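Local coordinates for protein 3-phosphoshikimate 1-carboxyvinyltransferase (Streptomyces sviceus, PDB 7M0O) that is a glyphosate-tolerant EPSP synthase that probably transfers the enolpyruvyl group of phosphoenolpyruvate to the 5-hydroxyl of shikimate-3-phosphate on the route to chorismate, at residues Leu334-Val339 and Thr356-Thr361; Glu240-Gly245 and Ala274-Gly279; Val44-Arg49 and Ala69-Tyr74. All coordinates share one frame; numbering follows the deposited sequence.

Contact 1: residues Leu334-Val339 and Thr356-Thr361; sequences LRRLGV and TGAQVT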
# COMPACT_ATOMS: atom_id res chain seq x y z
N LEU A 334 5.10 -24.31 -10.57
CA LEU A 334 4.20 -24.86 -11.56
C LEU A 334 4.74 -26.17 -12.12
O LEU A 334 3.98 -27.13 -12.34
CB LEU A 334 3.97 -23.85 -12.69
CG LEU A 334 2.92 -22.78 -12.41
CD1 LEU A 334 3.02 -21.61 -13.42
CD2 LEU A 334 1.53 -23.39 -12.42
N ARG A 335 6.06 -26.25 -12.30
CA ARG A 335 6.66 -27.47 -12.81
C ARG A 335 6.58 -28.59 -11.78
O ARG A 335 6.39 -29.76 -12.14
CB ARG A 335 8.11 -27.21 -13.21
CG ARG A 335 8.25 -26.44 -14.52
CD ARG A 335 9.67 -25.89 -14.68
NE ARG A 335 9.86 -25.23 -15.97
CZ ARG A 335 10.69 -24.21 -16.16
NH1 ARG A 335 11.40 -23.74 -15.14
NH2 ARG A 335 10.81 -23.67 -17.35
N ARG A 336 6.74 -28.25 -10.51
CA ARG A 336 6.59 -29.25 -9.45
C ARG A 336 5.18 -29.84 -9.45
O ARG A 336 5.00 -31.01 -9.10
CB ARG A 336 6.93 -28.63 -8.10
CG ARG A 336 7.07 -29.64 -6.97
CD ARG A 336 7.62 -28.98 -5.71
NE ARG A 336 8.90 -28.33 -5.98
CZ ARG A 336 9.39 -27.32 -5.27
NH1 ARG A 336 8.70 -26.85 -4.25
NH2 ARG A 336 10.56 -26.80 -5.59
N LEU A 337 4.19 -29.05 -9.85
CA LEU A 337 2.81 -29.52 -9.97
C LEU A 337 2.56 -30.31 -11.25
O LEU A 337 1.44 -30.82 -11.43
CB LEU A 337 1.85 -28.33 -9.90
CG LEU A 337 1.96 -27.46 -8.64
CD1 LEU A 337 1.06 -26.23 -8.77
CD2 LEU A 337 1.60 -28.28 -7.41
N GLY A 338 3.53 -30.44 -12.14
CA GLY A 338 3.35 -31.18 -13.37
C GLY A 338 3.00 -30.37 -14.60
O GLY A 338 2.70 -30.95 -15.65
N VAL A 339 3.02 -29.05 -14.50
CA VAL A 339 2.64 -28.13 -15.57
C VAL A 339 3.87 -27.75 -16.39
O VAL A 339 4.92 -27.45 -15.83
CB VAL A 339 1.97 -26.88 -14.96
CG1 VAL A 339 1.51 -25.93 -16.04
CG2 VAL A 339 0.80 -27.28 -14.08
N THR A 356 -0.87 -31.89 -10.09
CA THR A 356 -0.82 -32.78 -8.94
C THR A 356 -0.26 -32.03 -7.75
O THR A 356 0.72 -31.29 -7.89
CB THR A 356 0.08 -34.00 -9.23
OG1 THR A 356 -0.43 -34.72 -10.36
CG2 THR A 356 0.13 -34.94 -8.04
N GLY A 357 -0.84 -32.25 -6.57
CA GLY A 357 -0.45 -31.48 -5.40
C GLY A 357 0.98 -31.75 -4.97
O GLY A 357 1.52 -32.84 -5.14
N ALA A 358 1.60 -30.72 -4.39
CA ALA A 358 2.94 -30.82 -3.83
C ALA A 358 3.16 -29.65 -2.88
O ALA A 358 2.32 -28.76 -2.76
CB ALA A 358 4.00 -30.85 -4.94
N GLN A 359 4.31 -29.66 -2.21
CA GLN A 359 4.69 -28.56 -1.34
C GLN A 359 5.31 -27.44 -2.17
O GLN A 359 6.26 -27.66 -2.92
CB GLN A 359 5.67 -29.02 -0.27
CG GLN A 359 5.94 -27.94 0.74
CD GLN A 359 7.14 -28.24 1.60
OE1 GLN A 359 8.27 -28.31 1.11
NE2 GLN A 359 6.91 -28.43 2.88
N VAL A 360 4.76 -26.24 -2.01
CA VAL A 360 5.24 -25.05 -2.71
C VAL A 360 6.46 -24.49 -2.01
O VAL A 360 6.47 -24.35 -0.78
CB VAL A 360 4.12 -24.01 -2.78
CG1 VAL A 360 4.68 -22.61 -3.07
CG2 VAL A 360 3.08 -24.43 -3.82
N THR A 361 7.51 -24.18 -2.78
CA THR A 361 8.67 -23.45 -2.26
C THR A 361 8.38 -21.95 -2.32
O THR A 361 8.38 -21.35 -3.39
CB THR A 361 9.94 -23.77 -3.05
OG1 THR A 361 10.21 -25.17 -2.99
CG2 THR A 361 11.13 -23.01 -2.44
O HOH W 1 3.40 -32.89 -8.09
O HOH W 2 1.74 -34.06 -11.83
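Thr356 meets the chain just past helix 326-336 through its backbone, its N donating to Leu337 O at 2.9 Å. Its carbonyl O turns back on the same leucine, 3.4 Å from Leu337 CA in a CA-H...O contact and also near methyl CD2. One water lies 2.7 Å from Arg336 O and within bonding distance of Thr356 O; a second, at a longer 3.3 Å from Leu337 O, also bonds Thr356 OG1.

Gly357 carries the chain onward to Ala358, whose CB points toward the helix end. This methyl rests 3.9 Å from Arg336 CG and also touches Leu337 CD2, more loosely. With CG anti to the backbone N (chi1 -168°), the arginine chain starts out past this alanine and then bends at chi3.

At Gln359 the backbone takes over: Arg336 NH1 donates to Gln359 O at 2.9 Å; that oxygen lies in the guanidinium plane, and NH1 in the plane of the carbonyl. The CB of Val360 points away from the helix end, and its side chain touches Ile368 and Phe372 of helix 366-375. Thr361 then offers OG1, 2.6 Å from Arg336 NH1 and in the guanidinium plane, with a weak second bond from NH2; the two side chains cross at about a right angle. Glu332 adds a salt bridge to NH2. An alanine in place of Thr361 would remove OG1 and would probably leave NH1 with Gln359 O alone across this contact, cost NH2 its weak bond and let the guanidinium turn more freely.

Gly338, at positive phi, closes the helix in a Schellman motif (Gly338 N to Arg335 O, Val339 N to Leu334 O), a classic helix C-cap, here leading into the antiparallel strands 340-344 and 347-351 of the EPSP synthase fold.

Contact 2: residues Glu240-Gly245 and Ala274-Gly279; sequences EVTVPG and ATTVRG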
# COMPACT_ATOMS: atom_id res chain seq x y z
N GLU A 240 -19.35 -15.94 -6.98
CA GLU A 240 -19.22 -14.49 -7.07
C GLU A 240 -18.48 -13.95 -5.85
O GLU A 240 -18.68 -14.41 -4.72
CB GLU A 240 -20.62 -13.79 -7.27
CG GLU A 240 -21.58 -13.86 -6.11
CD GLU A 240 -22.97 -13.24 -6.41
OE1 GLU A 240 -23.43 -13.21 -7.58
OE2 GLU A 240 -23.58 -12.77 -5.44
N VAL A 241 -17.58 -13.01 -6.12
CA VAL A 241 -16.87 -12.26 -5.09
C VAL A 241 -17.05 -10.78 -5.37
O VAL A 241 -16.76 -10.31 -6.48
CB VAL A 241 -15.37 -12.63 -5.04
CG1 VAL A 241 -14.60 -11.64 -4.17
CG2 VAL A 241 -15.21 -14.05 -4.50
N THR A 242 -17.53 -10.04 -4.38
CA THR A 242 -17.58 -8.59 -4.47
C THR A 242 -16.66 -7.99 -3.42
O THR A 242 -16.69 -8.42 -2.26
CB THR A 242 -19.01 -8.07 -4.29
OG1 THR A 242 -19.84 -8.64 -5.32
CG2 THR A 242 -19.05 -6.55 -4.40
N VAL A 243 -15.87 -6.99 -3.82
CA VAL A 243 -15.06 -6.22 -2.87
C VAL A 243 -15.57 -4.78 -2.81
O VAL A 243 -15.25 -3.97 -3.70
CB VAL A 243 -13.57 -6.24 -3.25
CG1 VAL A 243 -12.75 -5.42 -2.24
CG2 VAL A 243 -13.04 -7.68 -3.30
N PRO A 244 -16.36 -4.42 -1.79
CA PRO A 244 -16.80 -3.02 -1.70
C PRO A 244 -15.61 -2.11 -1.43
O PRO A 244 -14.71 -2.45 -0.67
CB PRO A 244 -17.78 -3.03 -0.52
CG PRO A 244 -18.10 -4.48 -0.23
CD PRO A 244 -16.87 -5.25 -0.69
N GLY A 245 -15.63 -0.94 -2.05
CA GLY A 245 -14.59 0.05 -1.86
C GLY A 245 -13.56 0.09 -2.96
O GLY A 245 -12.72 1.00 -2.98
N ALA A 274 -17.79 -0.48 -5.88
CA ALA A 274 -17.57 -1.90 -5.60
C ALA A 274 -17.30 -2.60 -6.92
O ALA A 274 -17.70 -2.13 -7.97
CB ALA A 274 -18.79 -2.54 -4.91
N THR A 275 -16.63 -3.76 -6.83
CA THR A 275 -16.29 -4.58 -8.00
C THR A 275 -16.72 -6.01 -7.75
O THR A 275 -16.36 -6.59 -6.72
CB THR A 275 -14.78 -4.55 -8.30
OG1 THR A 275 -14.42 -3.25 -8.78
CG2 THR A 275 -14.40 -5.56 -9.41
N THR A 276 -17.44 -6.59 -8.71
CA THR A 276 -17.90 -7.97 -8.61
C THR A 276 -17.27 -8.80 -9.73
O THR A 276 -17.30 -8.39 -10.89
CB THR A 276 -19.43 -8.04 -8.72
OG1 THR A 276 -20.03 -7.25 -7.68
CG2 THR A 276 -19.90 -9.48 -8.58
N VAL A 277 -16.71 -9.96 -9.38
CA VAL A 277 -16.21 -10.93 -10.36
C VAL A 277 -17.02 -12.21 -10.20
O VAL A 277 -17.23 -12.68 -9.08
CB VAL A 277 -14.71 -11.20 -10.18
CG1 VAL A 277 -14.27 -12.36 -11.06
CG2 VAL A 277 -13.93 -9.94 -10.53
N ARG A 278 -17.51 -12.75 -11.32
CA ARG A 278 -18.29 -13.98 -11.30
C ARG A 278 -17.68 -14.97 -12.29
O ARG A 278 -17.48 -14.63 -13.46
CB ARG A 278 -19.76 -13.71 -11.67
CG ARG A 278 -20.64 -14.95 -11.64
CD ARG A 278 -22.09 -14.62 -12.04
NE ARG A 278 -22.68 -13.62 -11.15
CZ ARG A 278 -22.85 -12.35 -11.47
NH1 ARG A 278 -22.48 -11.90 -12.66
NH2 ARG A 278 -23.39 -11.52 -10.58
N GLY A 279 -17.40 -16.19 -11.82
CA GLY A 279 -16.90 -17.23 -12.71
C GLY A 279 -17.99 -17.75 -13.64
O GLY A 279 -19.15 -17.92 -13.26
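Thr242 and Thr276 sit opposite each other as a non-hydrogen-bonded pair, and their hydroxyls close the gap: OG1 to OG1 is 2.7 Å, a hydrogen bond for which either hydroxyl may give the proton. In both residues OG1 stands beside the backbone N (chi1 -60° and -58°), which turns the two hydroxyls toward each other while the side chains cross obliquely. Farther along, Ala274 CB packs against Pro244 CA at 3.8 Å.

On either side of the threonine pair the backbones are bonded. Before it, Val241 N to Val277 O is 3.0 Å and Val277 N to Val241 O 2.9 Å. After it, Val243 N reaches Thr275 O at 3.0 Å, but the return bond, Thr275 N to Val243 O, is weak. The two strands run antiparallel, their axes 4.7 Å apart, and form part of a three-stranded antiparallel sheet completed by strand 267-270.

On the face carrying Val241, Val243, Thr275 and Val277 the sheet is covered by helix 223-235, where Phe230 touches the last three and Ala233 touches Val241; Thr275 OG1 bonds to Leu246 O.

The threonine pair, Ala274 and Pro244 share the other, more exposed face with Glu240 and Arg278, and that last pair is its loose point. The two run alongside each other in the same direction, joined by a long, weak salt bridge from Arg278 NH2 to Glu240 OE1 at 3.4 Å. The carboxylate and guanidinium planes are 58° apart, and Arg278 NH1 has a second acidic partner in Glu267.

Contact 3: residues Val44-Arg49 and Ala69-Tyr74; sequences VRLGYR and AEADVY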
# COMPACT_ATOMS: atom_id res chain seq x y z
N VAL A 44 -3.32 11.72 19.72
CA VAL A 44 -4.00 12.11 20.95
C VAL A 44 -3.02 12.73 21.92
O VAL A 44 -3.33 13.74 22.57
CB VAL A 44 -4.74 10.90 21.56
CG1 VAL A 44 -5.25 11.26 22.93
CG2 VAL A 44 -5.89 10.50 20.64
N ARG A 45 -1.80 12.19 22.00
CA ARG A 45 -0.79 12.76 22.88
C ARG A 45 -0.43 14.18 22.46
O ARG A 45 -0.16 15.04 23.32
CB ARG A 45 0.46 11.87 22.88
CG ARG A 45 1.43 12.20 23.98
CD ARG A 45 2.14 10.96 24.47
NE ARG A 45 1.26 10.03 25.16
CZ ARG A 45 1.08 10.00 26.48
NH1 ARG A 45 1.72 10.87 27.26
NH2 ARG A 45 0.26 9.10 27.01
N LEU A 46 -0.45 14.46 21.16
CA LEU A 46 -0.17 15.80 20.64
C LEU A 46 -1.35 16.74 20.77
O LEU A 46 -1.23 17.91 20.39
CB LEU A 46 0.28 15.70 19.17
CG LEU A 46 1.68 15.09 18.93
CD1 LEU A 46 1.90 14.75 17.46
CD2 LEU A 46 2.80 16.00 19.46
N GLY A 47 -2.49 16.28 21.28
CA GLY A 47 -3.63 17.15 21.50
C GLY A 47 -4.65 17.19 20.40
O GLY A 47 -5.48 18.10 20.38
N TYR A 48 -4.60 16.25 19.46
CA TYR A 48 -5.66 16.11 18.47
C TYR A 48 -6.81 15.28 19.05
O TYR A 48 -6.60 14.37 19.86
CB TYR A 48 -5.15 15.45 17.19
CG TYR A 48 -4.06 16.18 16.42
CD1 TYR A 48 -2.75 16.22 16.88
CD2 TYR A 48 -4.33 16.74 15.18
CE1 TYR A 48 -1.74 16.86 16.16
CE2 TYR A 48 -3.33 17.38 14.45
CZ TYR A 48 -2.04 17.43 14.95
OH TYR A 48 -1.02 18.05 14.24
N ARG A 49 -8.02 15.59 18.61
CA ARG A 49 -9.20 14.83 18.99
C ARG A 49 -9.41 13.72 17.96
O ARG A 49 -9.62 14.02 16.78
CB ARG A 49 -10.44 15.72 19.05
CG ARG A 49 -10.37 16.83 20.08
CD ARG A 49 -11.72 17.53 20.16
NE ARG A 49 -12.80 16.58 20.43
CZ ARG A 49 -13.75 16.23 19.55
NH1 ARG A 49 -13.75 16.75 18.33
NH2 ARG A 49 -14.69 15.36 19.89
N ALA A 69 1.88 22.44 23.91
CA ALA A 69 3.11 23.19 23.73
C ALA A 69 4.35 22.32 23.85
O ALA A 69 5.41 22.71 23.36
CB ALA A 69 3.17 24.34 24.74
N GLU A 70 4.23 21.15 24.48
CA GLU A 70 5.35 20.23 24.70
C GLU A 70 4.79 18.82 24.87
O GLU A 70 3.71 18.64 25.44
CB GLU A 70 6.16 20.65 25.94
CG GLU A 70 7.48 19.92 26.14
CD GLU A 70 8.37 20.63 27.16
OE1 GLU A 70 7.89 21.59 27.79
OE2 GLU A 70 9.54 20.23 27.33
N ALA A 71 5.53 17.83 24.36
CA ALA A 71 5.09 16.45 24.50
C ALA A 71 6.23 15.48 24.26
O ALA A 71 7.17 15.77 23.51
CB ALA A 71 3.95 16.11 23.54
N ASP A 72 6.13 14.31 24.90
CA ASP A 72 6.95 13.16 24.59
C ASP A 72 6.07 12.18 23.82
O ASP A 72 5.02 11.76 24.33
CB ASP A 72 7.50 12.53 25.87
CG ASP A 72 8.40 13.47 26.68
OD1 ASP A 72 9.53 13.75 26.23
OD2 ASP A 72 7.98 13.93 27.76
N VAL A 73 6.47 11.84 22.60
CA VAL A 73 5.67 11.01 21.71
C VAL A 73 6.44 9.73 21.43
O VAL A 73 7.58 9.77 20.94
CB VAL A 73 5.35 11.74 20.40
CG1 VAL A 73 4.45 10.89 19.51
CG2 VAL A 73 4.72 13.10 20.69
N TYR A 74 5.82 8.59 21.74
CA TYR A 74 6.40 7.28 21.50
C TYR A 74 5.82 6.72 20.20
O TYR A 74 4.59 6.60 20.06
CB TYR A 74 6.11 6.35 22.68
CG TYR A 74 6.64 4.95 22.51
CD1 TYR A 74 7.99 4.74 22.22
CD2 TYR A 74 5.80 3.85 22.63
CE1 TYR A 74 8.48 3.46 22.06
CE2 TYR A 74 6.29 2.56 22.47
CZ TYR A 74 7.63 2.37 22.19
OH TYR A 74 8.11 1.09 22.03
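Arg45 lays its aliphatic stem across the backbone of the strand, with CD 3.0 Å from Asp72 O, a close approach, and CG a little farther from the same oxygen. CG leaves anti to the backbone N (chi1 -167°), and bends at chi2 and chi3 follow. The guanidinium makes no hydrogen bond to strand 70-74, and the carboxylate of Asp72 is engaged by Arg97 instead. Across this contact Arg45 works through its methylenes, CG and CD, on the exposed side.

The buried half belongs to Leu46 and Val73. Leu46 CD2 meets Val73 CG2 at 3.7 Å, methyl to methyl, with the two side chains crossing at about a right angle. The same CD2 also touches Ala71 CB at 4.2 Å, so one leucine branch touches both Ala71 and Val73.

Just after Leu46, Gly47 takes up positive phi and ends helix 34-45 in a Schellman motif, with Gly47 N bonded to Val44 O. The contact seats this helix end against strand 70-74, an outermost strand of its sheet; neighbouring strand 95-99 brings Tyr96 to Leu46 and Phe98 to Val73, while Pro66 in the preceding loop also touches Leu46.

In the fold
From the N terminus, contact 3 comes first: helix 34-45 ends, strands 50-52 and 56-60 follow, and 69-74 returns to close the loop. Contact 2 encloses helix 257-263 and strand 267-270 before 274-279 pairs with 240-245. Last comes contact 1, whose short loop holds strands 340-344 and 347-351. The three follow in series, none nesting in or crossing another. Contact 3 lies in one lobe of the two-domain EPSP synthase fold, contacts 1 and 2 in the other. Contacts 1 and 3 both join a helix end with a Schellman glycine to a later strand, their centres about 53 Å apart; contact 2 joins strand to strand within one sheet.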